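Side-chain contacts in ribonucleoside-diphosphate reductase subunit beta (PDB 2RCC), which probably serves as the iron-binding small subunit of a class I ribonucleotide reductase, the enzyme that makes deoxyribonucleotides for DNA synthesis: residues P43-M48 / M112-F117; N29-D34 / L108-S113. All coordinates share one frame; numbering follows the deposited sequence.

In the fold
Both contacts are made against helix 106-133, which carries Glu-119 and His-122, iron ligands by similarity, and Tyr-126, the probable active-site tyrosine. Interaction 2 sets the loop 29-34 against the early part of this helix; interaction 1, its centre about 10 Å from that of interaction 2, brings helix 41-50 against the next turns. They merge where Trp-33 CH2 packs on Tyr-45 CB at 3.8 Å and where Leu-111 CD2 lies 4.1 Å from Met-48 SE. Interaction 1 is nearer the predicted iron site: the Leu-115 side chain is about 4 Å from that of His-223, against about 8 Å for Leu-111. Both contacts also adjoin the second subunit.

Interaction 1 (P43-M48 / M112-F117); sequences PLYKNM and MSVLSF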
ATOM      1  N   PRO A  43       9.019  -2.265  13.820  1.00 18.82           N
ATOM      2  CA  PRO A  43       9.123  -3.717  13.846  1.00 19.60           C
ATOM      3  C   PRO A  43       8.019  -4.448  13.073  1.00 19.07           C
ATOM      4  O   PRO A  43       8.303  -5.442  12.417  1.00 19.99           O
ATOM      5  CB  PRO A  43       9.042  -4.038  15.330  1.00 19.99           C
ATOM      6  CG  PRO A  43       9.510  -2.860  16.001  1.00 21.08           C
ATOM      7  CD  PRO A  43       9.138  -1.713  15.188  1.00 20.15           C
ATOM      8  N   LEU A  44       6.774  -3.978  13.142  1.00 21.30           N
ATOM      9  CA  LEU A  44       5.692  -4.580  12.355  1.00 18.02           C
ATOM     10  C   LEU A  44       5.933  -4.433  10.841  1.00 18.27           C
ATOM     11  O   LEU A  44       5.822  -5.393  10.081  1.00 15.87           O
ATOM     12  CB  LEU A  44       4.342  -3.977  12.766  1.00 19.43           C
ATOM     13  CG  LEU A  44       3.103  -4.456  12.017  1.00 23.17           C
ATOM     14  CD1 LEU A  44       2.964  -5.996  12.010  1.00 17.34           C
ATOM     15  CD2 LEU A  44       1.924  -3.785  12.656  1.00 19.14           C
ATOM     16  N   TYR A  45       6.284  -3.235  10.391  1.00 15.36           N
ATOM     17  CA  TYR A  45       6.644  -3.038   9.008  1.00 14.50           C
ATOM     18  C   TYR A  45       7.717  -4.020   8.543  1.00 17.29           C
ATOM     19  O   TYR A  45       7.565  -4.684   7.505  1.00 17.93           O
ATOM     20  CB  TYR A  45       7.112  -1.587   8.750  1.00 12.66           C
ATOM     21  CG  TYR A  45       7.795  -1.397   7.423  1.00 15.38           C
ATOM     22  CD1 TYR A  45       7.076  -1.210   6.235  1.00 16.89           C
ATOM     23  CD2 TYR A  45       9.165  -1.457   7.327  1.00 18.33           C
ATOM     24  CE1 TYR A  45       7.726  -1.058   5.034  1.00 15.51           C
ATOM     25  CE2 TYR A  45       9.783  -1.346   6.147  1.00 17.59           C
ATOM     26  CZ  TYR A  45       9.081  -1.127   5.000  1.00 13.95           C
ATOM     27  OH  TYR A  45       9.816  -1.001   3.834  1.00 16.43           O
ATOM     28  N   LYS A  46       8.768  -4.141   9.332  1.00 19.44           N
ATOM     29  CA  LYS A  46       9.912  -5.028   9.027  1.00 17.33           C
ATOM     30  C   LYS A  46       9.484  -6.504   8.923  1.00 21.84           C
ATOM     31  O   LYS A  46       9.967  -7.217   8.044  1.00 19.80           O
ATOM     32  CB  LYS A  46      11.013  -4.875  10.074  1.00 20.32           C
ATOM     33  CG  LYS A  46      11.741  -3.552  10.032  1.00 28.11           C
ATOM     34  CD  LYS A  46      12.678  -3.372  11.227  1.00 24.79           C
ATOM     35  CE  LYS A  46      13.420  -2.034  11.138  1.00 34.87           C
ATOM     36  NZ  LYS A  46      14.342  -1.781  12.298  1.00 40.37           N
ATOM     37  N   ASN A  47       8.566  -6.928   9.791  1.00 18.85           N
ATOM     38  CA  ASN A  47       8.077  -8.304   9.759  0.50 19.75           C
ATOM     39  C   ASN A  47       7.214  -8.522   8.519  1.00 21.88           C
ATOM     40  O   ASN A  47       7.333  -9.553   7.870  1.00 24.14           O
ATOM     41  CB  ASN A  47       7.333  -8.684  11.055  0.50 22.32           C
ATOM     42  CG  ASN A  47       8.262  -8.819  12.265  0.50 18.21           C
ATOM     43  OD1 ASN A  47       9.402  -9.270  12.166  0.50 33.74           O
ATOM     44  ND2 ASN A  47       7.740  -8.471  13.435  0.50 35.38           N
HETATM   45  N   MSE A  48       6.382  -7.551   8.159  1.00 20.11           N
HETATM   46  CA  MSE A  48       5.572  -7.669   6.950  1.00 24.27           C
HETATM   47  C   MSE A  48       6.450  -7.766   5.680  1.00 25.71           C
HETATM   48  O   MSE A  48       6.195  -8.603   4.809  1.00 20.75           O
HETATM   49  CB  MSE A  48       4.609  -6.512   6.840  1.00 24.97           C
HETATM   50  CG  MSE A  48       3.567  -6.538   7.894  1.00 24.99           C
HETATM   51 SE   MSE A  48       2.333  -5.037   7.764  0.75 28.44          SE
HETATM   52  CE  MSE A  48       1.120  -5.748   6.555  1.00 31.37           C
HETATM   53  N   MSE A 112      -1.268   0.812   6.377  1.00 12.53           N
HETATM   54  CA  MSE A 112      -2.534   0.555   5.653  1.00 11.99           C
HETATM   55  C   MSE A 112      -2.283   0.388   4.158  1.00 14.51           C
HETATM   56  O   MSE A 112      -2.920  -0.440   3.526  1.00 13.35           O
HETATM   57  CB  MSE A 112      -3.580   1.624   5.937  1.00 15.41           C
HETATM   58  CG  MSE A 112      -4.106   1.678   7.352  1.00 14.41           C
HETATM   59 SE   MSE A 112      -4.818   0.010   8.024  0.75 13.57          SE
HETATM   60  CE  MSE A 112      -6.368  -0.231   6.834  1.00 22.98           C
ATOM     61  N   SER A 113      -1.311   1.125   3.609  1.00 15.46           N
ATOM     62  CA  SER A 113      -0.903   0.947   2.222  1.00 12.97           C
ATOM     63  C   SER A 113      -0.327  -0.468   1.999  1.00 15.07           C
ATOM     64  O   SER A 113      -0.677  -1.131   1.030  1.00 13.00           O
ATOM     65  CB  SER A 113       0.084   2.046   1.786  1.00 13.92           C
ATOM     66  OG  SER A 113       0.604   1.801   0.512  1.00 17.51           O
ATOM     67  N   VAL A 114       0.549  -0.911   2.897  1.00 12.34           N
ATOM     68  CA  VAL A 114       1.127  -2.247   2.828  1.00 13.33           C
ATOM     69  C   VAL A 114      -0.017  -3.279   2.940  1.00 13.39           C
ATOM     70  O   VAL A 114      -0.061  -4.188   2.143  1.00 13.80           O
ATOM     71  CB  VAL A 114       2.207  -2.491   3.928  1.00 16.40           C
ATOM     72  CG1 VAL A 114       2.701  -3.950   3.888  1.00 10.69           C
ATOM     73  CG2 VAL A 114       3.342  -1.468   3.846  1.00  9.25           C
ATOM     74  N   LEU A 115      -1.002  -3.066   3.813  1.00 13.15           N
ATOM     75  CA  LEU A 115      -2.143  -4.008   3.950  1.00 13.34           C
ATOM     76  C   LEU A 115      -2.954  -4.118   2.668  1.00 17.88           C
ATOM     77  O   LEU A 115      -3.377  -5.208   2.266  1.00 17.05           O
ATOM     78  CB  LEU A 115      -3.160  -3.627   5.085  1.00 15.55           C
ATOM     79  CG  LEU A 115      -2.964  -4.300   6.428  1.00 21.68           C
ATOM     80  CD1 LEU A 115      -1.628  -3.917   7.032  1.00 29.46           C
ATOM     81  CD2 LEU A 115      -4.089  -4.040   7.420  1.00 16.49           C
ATOM     82  N   SER A 116      -3.255  -2.970   2.072  1.00 15.29           N
ATOM     83  CA  SER A 116      -4.058  -2.910   0.859  1.00 14.55           C
ATOM     84  C   SER A 116      -3.404  -3.702  -0.292  1.00 17.11           C
ATOM     85  O   SER A 116      -4.070  -4.439  -1.022  1.00 17.26           O
ATOM     86  CB  SER A 116      -4.249  -1.468   0.467  1.00 16.02           C
ATOM     87  OG  SER A 116      -5.251  -1.399  -0.545  1.00 23.34           O
ATOM     88  N   PHE A 117      -2.120  -3.475  -0.464  1.00 14.88           N
ATOM     89  CA  PHE A 117      -1.296  -4.216  -1.405  1.00 12.94           C
ATOM     90  C   PHE A 117      -1.354  -5.754  -1.146  1.00 13.70           C
ATOM     91  O   PHE A 117      -1.565  -6.557  -2.074  1.00 14.19           O
ATOM     92  CB  PHE A 117       0.114  -3.682  -1.354  1.00 11.65           C
ATOM     93  CG  PHE A 117       1.116  -4.594  -1.960  1.00  9.84           C
ATOM     94  CD1 PHE A 117       1.136  -4.793  -3.330  1.00 12.51           C
ATOM     95  CD2 PHE A 117       1.935  -5.340  -1.161  1.00 13.65           C
ATOM     96  CE1 PHE A 117       2.018  -5.722  -3.903  1.00 13.28           C
ATOM     97  CE2 PHE A 117       2.822  -6.239  -1.714  1.00  6.56           C
ATOM     98  CZ  PHE A 117       2.858  -6.422  -3.093  1.00 11.96           C
TER
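Met-48, present here as selenomethionine, makes the closest contacts from helix 43-48 to helix 112-117, meeting Val-114 and Leu-115. Its chain leaves the backbone with CG anti to the carbonyl carbon (chi1 -67°), runs straight on through CB and CG, and turns at the CG-SE bond (chi3 86°), which swings the methyl CE between two aliphatic branches. CE lies 3.6 Å from Val-114 CG1 and 3.3 Å from Leu-115 CD1, the latter tighter than ordinary van der Waals contact. The Leu-115 side chain crosses the Met-48 chain at about a right angle, while SE backs onto Val-114 CG1 at 4.0 Å. The two segment axes approach to 11.3 Å at 22°, nearly parallel, a separation that the extended Met-48 chain bridges. Helix 106-133 belongs to the ferritin-like helical bundle of the reductase small subunits, and helix 41-50 is laid along it; beyond Leu-115 the packing continues onto His-223, a probable iron ligand. On the Tyr-45 side the fit is looser: Val-114 CG2 stands at the ring's edge, near its plane, 4.4 Å from CD1. The phenol looks to another partner, its OH being hydrogen-bonded to Gln-124 OE1 of the second subunit, and Val-120 of that subunit packs on both Tyr-45 and Val-114. Pro-43 and Asn-47, by contrast, are turned to solvent on the outer side of their helix.

Interaction 2 (N29-D34 / L108-S113); sequences NVLNWD and LAALMS. With EDO (1,2-ethanediol), chain H.
Leu-31 stretches out from the loop with CG opposite its backbone N (chi1 178°), and a chi2 of 49° then sets CD2 against Ala-110 CB at 3.6 Å. This is a buried loop-on-helix contact of the ferritin-like bundle, beside the second subunit, whose Ser-90 OG and Asn-123 ND2 are hydrogen-bonded to Leu-31 N and O; segment 29-34 lies over helix 106-133 with no hydrogen bond between the two segments. CD2 of Leu-31 also sits over the rim of one face of the Trp-33 indole, 3.2 Å above its plane, so leucine and ring meet the helix together. The benzo end of the indole does the touching: CZ2 comes within 4.0 Å of Ala-110 CB, and Leu-111 CG stands at the ring's edge, near its plane, 4.1 Å from Trp-33 CH2. Nearer the start of the loop, a 1,2-ethanediol, probably from the crystallisation liquor, fills in between Asn-29 and the helix; its O1 donates to Asn-29 OD1 at 2.7 Å and lies 3.6 Å from Ala-109 CB. ND2 is hydrogen-bonded to Ile-10 O of its own chain and to Asp-94 OD2 of the second subunit. Without the amide, as with an alanine here, that carbonyl and carboxylate would probably lose this donor, and the diol hydroxyl its acceptor. Further along, Asn-32 closes an Asx turn: Asp-34 N donates to Asn-32 OD1 at 3.1 Å, from 53° out of the carbonyl plane.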
ATOM      1  N   ASN A  29       3.003  14.492   8.171  1.00 15.45           N
ATOM      2  CA  ASN A  29       2.812  13.537   7.095  1.00 16.32           C
ATOM      3  C   ASN A  29       4.145  13.155   6.385  1.00 15.40           C
ATOM      4  O   ASN A  29       4.133  12.443   5.408  1.00 17.82           O
ATOM      5  CB  ASN A  29       1.722  13.939   6.109  1.00 17.30           C
ATOM      6  CG  ASN A  29       1.082  12.727   5.461  1.00 17.30           C
ATOM      7  OD1 ASN A  29       0.890  11.717   6.126  1.00 15.55           O
ATOM      8  ND2 ASN A  29       0.786  12.807   4.162  1.00 16.23           N
ATOM      9  N   VAL A  30       5.280  13.638   6.902  1.00 15.88           N
ATOM     10  CA  VAL A  30       6.596  13.233   6.442  1.00 15.28           C
ATOM     11  C   VAL A  30       7.001  12.149   7.424  1.00 15.34           C
ATOM     12  O   VAL A  30       7.020  12.383   8.643  1.00 16.58           O
ATOM     13  CB  VAL A  30       7.608  14.381   6.497  1.00 17.73           C
ATOM     14  CG1 VAL A  30       8.990  13.891   6.064  1.00 17.53           C
ATOM     15  CG2 VAL A  30       7.153  15.541   5.616  1.00 17.43           C
ATOM     16  N   LEU A  31       7.252  10.948   6.885  1.00 15.90           N
ATOM     17  CA  LEU A  31       7.520   9.748   7.646  1.00 14.56           C
ATOM     18  C   LEU A  31       9.012   9.388   7.760  1.00 15.53           C
ATOM     19  O   LEU A  31       9.641   8.992   6.799  1.00 16.68           O
ATOM     20  CB  LEU A  31       6.756   8.563   7.075  1.00 12.90           C
ATOM     21  CG  LEU A  31       6.894   7.141   7.662  1.00 13.89           C
ATOM     22  CD1 LEU A  31       6.754   7.025   9.184  1.00 11.77           C
ATOM     23  CD2 LEU A  31       5.899   6.235   6.925  1.00 13.13           C
ATOM     24  N   ASN A  32       9.524   9.608   8.963  1.00 14.26           N
ATOM     25  CA  ASN A  32      10.840   9.187   9.415  1.00 14.44           C
ATOM     26  C   ASN A  32      10.579   7.925  10.247  1.00 14.94           C
ATOM     27  O   ASN A  32      10.119   8.009  11.387  1.00 16.55           O
ATOM     28  CB  ASN A  32      11.458  10.269  10.297  1.00 15.79           C
ATOM     29  CG  ASN A  32      12.802   9.866  10.883  1.00 17.20           C
ATOM     30  OD1 ASN A  32      13.303   8.752  10.649  1.00 18.41           O
ATOM     31  ND2 ASN A  32      13.396  10.785  11.684  1.00 15.16           N
ATOM     32  N   TRP A  33      10.922   6.754   9.705  1.00 18.40           N
ATOM     33  CA  TRP A  33      10.654   5.491  10.402  1.00 18.75           C
ATOM     34  C   TRP A  33      11.391   5.341  11.756  1.00 17.53           C
ATOM     35  O   TRP A  33      10.954   4.547  12.584  1.00 15.70           O
ATOM     36  CB  TRP A  33      10.887   4.266   9.494  1.00 21.02           C
ATOM     37  CG  TRP A  33       9.707   3.953   8.620  1.00 17.29           C
ATOM     38  CD1 TRP A  33       9.557   4.264   7.296  1.00 17.79           C
ATOM     39  CD2 TRP A  33       8.513   3.275   9.006  1.00 17.62           C
ATOM     40  NE1 TRP A  33       8.367   3.828   6.855  1.00 16.63           N
ATOM     41  CE2 TRP A  33       7.696   3.203   7.865  1.00 22.01           C
ATOM     42  CE3 TRP A  33       8.048   2.720  10.222  1.00 24.08           C
ATOM     43  CZ2 TRP A  33       6.426   2.611   7.883  1.00 14.55           C
ATOM     44  CZ3 TRP A  33       6.777   2.121  10.245  1.00 19.45           C
ATOM     45  CH2 TRP A  33       5.993   2.061   9.087  1.00 20.62           C
ATOM     46  N   ASP A  34      12.463   6.103  11.959  1.00 17.80           N
ATOM     47  CA  ASP A  34      13.162   6.155  13.252  1.00 18.74           C
ATOM     48  C   ASP A  34      12.588   7.215  14.228  1.00 17.69           C
ATOM     49  O   ASP A  34      13.146   7.422  15.302  1.00 19.65           O
ATOM     50  CB  ASP A  34      14.673   6.284  13.017  1.00 18.46           C
ATOM     51  CG  ASP A  34      15.251   5.031  12.322  1.00 22.58           C
ATOM     52  OD1 ASP A  34      15.091   3.913  12.878  1.00 24.63           O
ATOM     53  OD2 ASP A  34      15.841   5.136  11.219  1.00 26.58           O
ATOM     54  N   LEU A 108       1.048   4.670  10.563  1.00 15.44           N
ATOM     55  CA  LEU A 108      -0.123   3.811  10.447  1.00 14.25           C
ATOM     56  C   LEU A 108      -0.731   3.908   9.040  1.00 16.04           C
ATOM     57  O   LEU A 108      -1.162   2.892   8.483  1.00 14.26           O
ATOM     58  CB  LEU A 108      -1.177   4.158  11.518  1.00 15.27           C
ATOM     59  CG  LEU A 108      -0.712   4.022  12.993  1.00 12.64           C
ATOM     60  CD1 LEU A 108      -1.863   4.280  13.974  1.00  9.27           C
ATOM     61  CD2 LEU A 108      -0.089   2.661  13.285  1.00 14.02           C
ATOM     62  N   ALA A 109      -0.768   5.117   8.461  1.00 13.50           N
ATOM     63  CA  ALA A 109      -1.236   5.293   7.072  1.00 11.92           C
ATOM     64  C   ALA A 109      -0.377   4.455   6.142  1.00 12.87           C
ATOM     65  O   ALA A 109      -0.903   3.779   5.265  1.00 14.50           O
ATOM     66  CB  ALA A 109      -1.245   6.768   6.685  1.00 14.96           C
ATOM     67  N   ALA A 110       0.944   4.455   6.336  1.00 12.61           N
ATOM     68  CA  ALA A 110       1.833   3.642   5.497  1.00  9.84           C
ATOM     69  C   ALA A 110       1.534   2.135   5.639  1.00 12.24           C
ATOM     70  O   ALA A 110       1.522   1.362   4.645  1.00 12.63           O
ATOM     71  CB  ALA A 110       3.293   3.928   5.841  1.00 10.04           C
ATOM     72  N   LEU A 111       1.313   1.701   6.860  1.00 10.19           N
ATOM     73  CA  LEU A 111       1.005   0.279   7.095  1.00 10.70           C
ATOM     74  C   LEU A 111      -0.324  -0.107   6.431  1.00 12.09           C
ATOM     75  O   LEU A 111      -0.468  -1.206   5.934  1.00 13.69           O
ATOM     76  CB  LEU A 111       1.074  -0.055   8.588  1.00 10.40           C
ATOM     77  CG  LEU A 111       2.432  -0.049   9.297  1.00  9.81           C
ATOM     78  CD1 LEU A 111       2.210  -0.062  10.834  1.00 15.79           C
ATOM     79  CD2 LEU A 111       3.292  -1.226   8.772  1.00 11.92           C
HETATM   80  N   MSE A 112      -1.268   0.812   6.377  1.00 12.53           N
HETATM   81  CA  MSE A 112      -2.534   0.555   5.653  1.00 11.99           C
HETATM   82  C   MSE A 112      -2.283   0.388   4.158  1.00 14.51           C
HETATM   83  O   MSE A 112      -2.920  -0.440   3.526  1.00 13.35           O
HETATM   84  CB  MSE A 112      -3.580   1.624   5.937  1.00 15.41           C
HETATM   85  CG  MSE A 112      -4.106   1.678   7.352  1.00 14.41           C
HETATM   86 SE   MSE A 112      -4.818   0.010   8.024  0.75 13.57          SE
HETATM   87  CE  MSE A 112      -6.368  -0.231   6.834  1.00 22.98           C
ATOM     88  N   SER A 113      -1.311   1.125   3.609  1.00 15.46           N
ATOM     89  CA  SER A 113      -0.903   0.947   2.222  1.00 12.97           C
ATOM     90  C   SER A 113      -0.327  -0.468   1.999  1.00 15.07           C
ATOM     91  O   SER A 113      -0.677  -1.131   1.030  1.00 13.00           O
ATOM     92  CB  SER A 113       0.084   2.046   1.786  1.00 13.92           C
ATOM     93  OG  SER A 113       0.604   1.801   0.512  1.00 17.51           O
TER
HETATM   94  C1  EDO H 402       2.249   9.101   4.503  1.00 26.24           C
HETATM   95  O1  EDO H 402       1.001   9.133   5.223  1.00 35.61           O
HETATM   96  C2  EDO H 402       3.166   7.952   4.834  1.00 32.67           C
HETATM   97  O2  EDO H 402       4.170   8.107   3.860  1.00 40.56           O